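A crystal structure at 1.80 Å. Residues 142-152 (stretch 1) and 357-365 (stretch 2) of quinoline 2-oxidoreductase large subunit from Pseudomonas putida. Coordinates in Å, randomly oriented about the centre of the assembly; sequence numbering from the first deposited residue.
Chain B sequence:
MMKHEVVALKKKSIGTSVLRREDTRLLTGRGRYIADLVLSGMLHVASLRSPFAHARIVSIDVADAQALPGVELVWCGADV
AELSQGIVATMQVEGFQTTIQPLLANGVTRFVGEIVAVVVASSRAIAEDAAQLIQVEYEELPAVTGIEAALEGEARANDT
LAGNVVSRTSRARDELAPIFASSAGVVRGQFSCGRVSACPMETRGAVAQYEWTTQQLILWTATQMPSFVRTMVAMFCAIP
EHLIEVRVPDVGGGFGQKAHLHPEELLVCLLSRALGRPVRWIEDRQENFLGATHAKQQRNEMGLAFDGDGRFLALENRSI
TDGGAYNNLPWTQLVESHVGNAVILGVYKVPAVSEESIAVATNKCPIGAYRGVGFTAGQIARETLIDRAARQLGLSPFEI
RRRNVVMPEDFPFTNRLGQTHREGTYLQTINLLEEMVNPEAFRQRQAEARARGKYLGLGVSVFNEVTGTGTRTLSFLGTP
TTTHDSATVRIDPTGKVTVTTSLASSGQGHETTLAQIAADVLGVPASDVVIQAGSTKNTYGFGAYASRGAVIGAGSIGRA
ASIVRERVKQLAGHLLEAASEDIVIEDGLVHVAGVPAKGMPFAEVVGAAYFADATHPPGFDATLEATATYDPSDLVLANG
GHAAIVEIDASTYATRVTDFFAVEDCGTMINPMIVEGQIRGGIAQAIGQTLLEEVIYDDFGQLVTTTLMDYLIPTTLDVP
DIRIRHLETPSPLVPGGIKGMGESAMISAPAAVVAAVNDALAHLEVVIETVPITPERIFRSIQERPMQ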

ATOM      1  N   PRO B 142       5.887  47.623   9.946  1.00 33.93           N
ATOM      2  CA  PRO B 142       7.067  47.887   9.118  1.00 32.82           C
ATOM      3  C   PRO B 142       7.819  46.575   8.917  1.00 30.74           C
ATOM      4  O   PRO B 142       8.060  45.833   9.871  1.00 31.03           O
ATOM      5  CB  PRO B 142       7.853  48.904   9.945  1.00 32.68           C
ATOM      6  CG  PRO B 142       7.446  48.578  11.360  1.00 34.48           C
ATOM      7  CD  PRO B 142       5.962  48.355  11.222  1.00 34.00           C
ATOM      8  N   ALA B 143       8.174  46.288   7.672  1.00 28.65           N
ATOM      9  CA  ALA B 143       8.868  45.052   7.353  1.00 27.18           C
ATOM     10  C   ALA B 143      10.312  45.285   6.942  1.00 25.61           C
ATOM     11  O   ALA B 143      10.681  46.386   6.528  1.00 25.15           O
ATOM     12  CB  ALA B 143       8.127  44.324   6.240  1.00 25.63           C
ATOM     13  N   VAL B 144      11.127  44.244   7.078  1.00 25.04           N
ATOM     14  CA  VAL B 144      12.529  44.307   6.686  1.00 24.29           C
ATOM     15  C   VAL B 144      12.522  43.752   5.268  1.00 23.28           C
ATOM     16  O   VAL B 144      12.298  42.562   5.055  1.00 21.57           O
ATOM     17  CB  VAL B 144      13.407  43.436   7.597  1.00 25.82           C
ATOM     18  CG1 VAL B 144      14.851  43.472   7.114  1.00 25.01           C
ATOM     19  CG2 VAL B 144      13.313  43.938   9.037  1.00 26.56           C
ATOM     20  N   THR B 145      12.765  44.630   4.303  1.00 22.75           N
ATOM     21  CA  THR B 145      12.708  44.260   2.895  1.00 24.00           C
ATOM     22  C   THR B 145      14.012  43.867   2.216  1.00 23.77           C
ATOM     23  O   THR B 145      14.015  43.547   1.028  1.00 22.71           O
ATOM     24  CB  THR B 145      12.079  45.403   2.094  1.00 25.04           C
ATOM     25  OG1 THR B 145      12.859  46.590   2.283  1.00 26.11           O
ATOM     26  CG2 THR B 145      10.655  45.667   2.578  1.00 26.58           C
ATOM     27  N   GLY B 146      15.114  43.885   2.957  1.00 22.61           N
ATOM     28  CA  GLY B 146      16.383  43.527   2.357  1.00 22.85           C
ATOM     29  C   GLY B 146      17.547  43.598   3.322  1.00 23.65           C
ATOM     30  O   GLY B 146      17.401  44.029   4.468  1.00 21.87           O
ATOM     31  N   ILE B 147      18.712  43.179   2.844  1.00 23.19           N
ATOM     32  CA  ILE B 147      19.927  43.171   3.644  1.00 23.70           C
ATOM     33  C   ILE B 147      20.281  44.542   4.211  1.00 24.32           C
ATOM     34  O   ILE B 147      20.643  44.658   5.378  1.00 23.05           O
ATOM     35  CB  ILE B 147      21.110  42.640   2.807  1.00 23.02           C
ATOM     36  CG1 ILE B 147      20.928  41.139   2.564  1.00 24.69           C
ATOM     37  CG2 ILE B 147      22.427  42.924   3.505  1.00 25.53           C
ATOM     38  CD1 ILE B 147      21.947  40.542   1.613  1.00 25.54           C
ATOM     39  N   GLU B 148      20.186  45.574   3.381  1.00 25.18           N
ATOM     40  CA  GLU B 148      20.509  46.930   3.818  1.00 27.14           C
ATOM     41  C   GLU B 148      19.638  47.341   4.998  1.00 27.28           C
ATOM     42  O   GLU B 148      20.142  47.777   6.034  1.00 27.76           O
ATOM     43  CB  GLU B 148      20.315  47.916   2.665  1.00 29.16           C
ATOM     44  N   ALA B 149      18.328  47.193   4.834  1.00 26.93           N
ATOM     45  CA  ALA B 149      17.375  47.544   5.877  1.00 26.20           C
ATOM     46  C   ALA B 149      17.560  46.683   7.118  1.00 26.17           C
ATOM     47  O   ALA B 149      17.449  47.173   8.240  1.00 26.52           O
ATOM     48  CB  ALA B 149      15.947  47.395   5.351  1.00 26.59           C
ATOM     49  N   ALA B 150      17.839  45.398   6.924  1.00 25.04           N
ATOM     50  CA  ALA B 150      18.022  44.500   8.058  1.00 25.52           C
ATOM     51  C   ALA B 150      19.238  44.898   8.897  1.00 25.31           C
ATOM     52  O   ALA B 150      19.228  44.778  10.116  1.00 23.04           O
ATOM     53  CB  ALA B 150      18.171  43.062   7.569  1.00 24.39           C
ATOM     54  N   LEU B 151      20.281  45.384   8.235  1.00 27.53           N
ATOM     55  CA  LEU B 151      21.507  45.775   8.922  1.00 29.06           C
ATOM     56  C   LEU B 151      21.523  47.211   9.435  1.00 29.94           C
ATOM     57  O   LEU B 151      22.178  47.504  10.436  1.00 30.61           O
ATOM     58  CB  LEU B 151      22.700  45.571   7.986  1.00 29.07           C
ATOM     59  CG  LEU B 151      23.714  44.453   8.245  1.00 30.64           C
ATOM     60  CD1 LEU B 151      23.114  43.328   9.053  1.00 30.23           C
ATOM     61  CD2 LEU B 151      24.218  43.958   6.904  1.00 29.56           C
ATOM     62  N   GLU B 152      20.807  48.107   8.768  1.00 29.99           N
ATOM     63  CA  GLU B 152      20.824  49.504   9.182  1.00 33.43           C
ATOM     64  C   GLU B 152      19.485  50.087   9.624  1.00 35.15           C
ATOM     65  O   GLU B 152      19.443  51.176  10.196  1.00 37.22           O
ATOM     66  CB  GLU B 152      21.397  50.362   8.049  1.00 33.09           C
ATOM     67  N   SER B 357      31.051  36.115   7.373  1.00 19.82           N
ATOM     68  CA  SER B 357      29.771  35.631   6.894  1.00 21.78           C
ATOM     69  C   SER B 357      28.672  36.217   7.776  1.00 21.37           C
ATOM     70  O   SER B 357      28.717  36.077   8.996  1.00 21.72           O
ATOM     71  CB  SER B 357      29.734  34.104   6.977  1.00 22.38           C
ATOM     72  OG  SER B 357      28.452  33.614   6.633  1.00 32.54           O
ATOM     73  N   ILE B 358      27.692  36.870   7.157  1.00 19.81           N
ATOM     74  CA  ILE B 358      26.581  37.468   7.895  1.00 20.20           C
ATOM     75  C   ILE B 358      25.247  36.993   7.322  1.00 21.10           C
ATOM     76  O   ILE B 358      25.012  37.096   6.115  1.00 20.75           O
ATOM     77  CB  ILE B 358      26.602  39.013   7.798  1.00 20.56           C
ATOM     78  CG1 ILE B 358      27.967  39.554   8.233  1.00 19.43           C
ATOM     79  CG2 ILE B 358      25.500  39.606   8.677  1.00 21.94           C
ATOM     80  CD1 ILE B 358      28.157  41.024   7.918  1.00 21.24           C
ATOM     81  N   ALA B 359      24.379  36.476   8.186  1.00 18.85           N
ATOM     82  CA  ALA B 359      23.056  36.014   7.773  1.00 18.39           C
ATOM     83  C   ALA B 359      22.051  36.909   8.484  1.00 19.92           C
ATOM     84  O   ALA B 359      22.056  36.992   9.712  1.00 20.80           O
ATOM     85  CB  ALA B 359      22.847  34.557   8.187  1.00 17.12           C
ATOM     86  N   VAL B 360      21.200  37.589   7.724  1.00 20.39           N
ATOM     87  CA  VAL B 360      20.209  38.469   8.330  1.00 21.15           C
ATOM     88  C   VAL B 360      18.784  38.056   8.020  1.00 21.96           C
ATOM     89  O   VAL B 360      18.477  37.578   6.923  1.00 20.77           O
ATOM     90  CB  VAL B 360      20.388  39.936   7.880  1.00 20.65           C
ATOM     91  CG1 VAL B 360      21.748  40.443   8.320  1.00 22.07           C
ATOM     92  CG2 VAL B 360      20.232  40.049   6.360  1.00 21.66           C
ATOM     93  N   ALA B 361      17.916  38.245   9.005  1.00 20.79           N
ATOM     94  CA  ALA B 361      16.511  37.918   8.849  1.00 21.57           C
ATOM     95  C   ALA B 361      15.812  39.048   8.108  1.00 22.08           C
ATOM     96  O   ALA B 361      16.089  40.228   8.343  1.00 22.70           O
ATOM     97  CB  ALA B 361      15.872  37.705  10.215  1.00 21.76           C
ATOM     98  N   THR B 362      14.917  38.678   7.198  1.00 20.11           N
ATOM     99  CA  THR B 362      14.150  39.640   6.424  1.00 18.57           C
ATOM    100  C   THR B 362      12.733  39.088   6.384  1.00 17.47           C
ATOM    101  O   THR B 362      12.519  37.906   6.652  1.00 18.12           O
ATOM    102  CB  THR B 362      14.677  39.764   4.977  1.00 19.67           C
ATOM    103  OG1 THR B 362      14.620  38.483   4.342  1.00 19.92           O
ATOM    104  CG2 THR B 362      16.116  40.262   4.966  1.00 19.10           C
ATOM    105  N   ASN B 363      11.760  39.930   6.064  1.00 18.89           N
ATOM    106  CA  ASN B 363      10.388  39.455   6.010  1.00 18.75           C
ATOM    107  C   ASN B 363      10.070  38.861   4.638  1.00 19.04           C
ATOM    108  O   ASN B 363       9.315  39.425   3.850  1.00 18.75           O
ATOM    109  CB  ASN B 363       9.427  40.587   6.375  1.00 18.85           C
ATOM    110  CG  ASN B 363       9.506  40.947   7.853  1.00 18.56           C
ATOM    111  OD1 ASN B 363       9.955  42.031   8.219  1.00 18.91           O
ATOM    112  ND2 ASN B 363       9.088  40.021   8.707  1.00 14.73           N
ATOM    113  N   LYS B 364      10.679  37.708   4.380  1.00 19.98           N
ATOM    114  CA  LYS B 364      10.511  36.971   3.131  1.00 18.33           C
ATOM    115  C   LYS B 364      10.484  35.508   3.526  1.00 20.04           C
ATOM    116  O   LYS B 364      10.755  35.172   4.680  1.00 19.47           O
ATOM    117  CB  LYS B 364      11.700  37.229   2.210  1.00 18.57           C
ATOM    118  CG  LYS B 364      11.915  38.691   1.877  1.00 17.67           C
ATOM    119  CD  LYS B 364      13.198  38.903   1.090  1.00 19.19           C
ATOM    120  CE  LYS B 364      13.428  40.388   0.838  1.00 18.77           C
ATOM    121  NZ  LYS B 364      14.642  40.651   0.035  1.00 18.93           N
ATOM    122  N   CYS B 365      10.158  34.617   2.599  1.00 20.21           N
ATOM    123  CA  CYS B 365      10.147  33.223   2.989  1.00 20.96           C
ATOM    124  C   CYS B 365      11.597  32.852   3.301  1.00 18.81           C
ATOM    125  O   CYS B 365      12.539  33.451   2.771  1.00 16.44           O
ATOM    126  CB  CYS B 365       9.583  32.338   1.877  1.00 26.49           C
ATOM    127  SG  CYS B 365      10.728  32.040   0.559  1.00 38.07           S
TER

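The apolar centre of the contact is built around V360, whose CA-to-CB bond points toward the first stretch and which has 67 Å² covered by it, the largest share of any residue here. Its two methyls meet different partners. V360 CG2 lies 3.8 Å from A150 CB and 4.0 Å from I147 CG1, both ordinary van der Waals separations, whereas V360 CG1 is only 3.3 Å from L151 CD1, tight for two methyl carbons. That close approach accompanies an unusual L151 conformation: chi1 is -110° and chi2 24°, both between rotamer wells. The CA-to-CB bond of L151 points sideways, but the end of the side chain comes nearer, and L151 CD1 also reaches to 4.4 Å from I358 CG2, a looser contact farther back along the strand.

The two elements cross almost at right angles. The axis of helix 147-152 runs at 93° to strand 357-360, with a closest approach of 9.3 Å. Along the strand the side chains alternate, so I358 and V360 point toward the helix while A359 points away and makes no contact. On the helix, I147, A150 and L151 fall at i, i+3 and i+4 and so share one side. At this level the backbones are in register at A150 and V360, with A150 CA 6.4 Å from V360 CA.

Beyond V360 the packing becomes mixed. A150 CB sits 3.6 Å from A361 O, and V144 CG1 is 3.7 Å from the same oxygen; this carbonyl is buried by the contact yet has no hydrogen-bonding partner in the model. T362 presents its methyl, CG2, to V144 CG1 at 4.1 Å and to G146 C at 4.0 Å, while its OG1 is satisfied elsewhere in the structure.

At the polar edge the two stretches draw closer, with 4.9 Å between V144 CA and T362 CA. Here N363 engages both backbone polar groups of V144. V144 N donates to N363 OD1 at 2.8 Å with an N-H...O angle of 172°, and N363 N donates to V144 O at 2.9 Å and 166°. Both are short and nearly linear, so the side-chain amide oxygen and the backbone NH of one residue together clamp V144. N363 OD1 also lies 3.3 Å from A143 CA.

The last link is weaker. K364, extended beyond an m chi1 with chi2 to chi4 all t, brings its NZ to 3.1 Å from T145 O, a weak hydrogen bond just before G146, the N-cap residue of the helix.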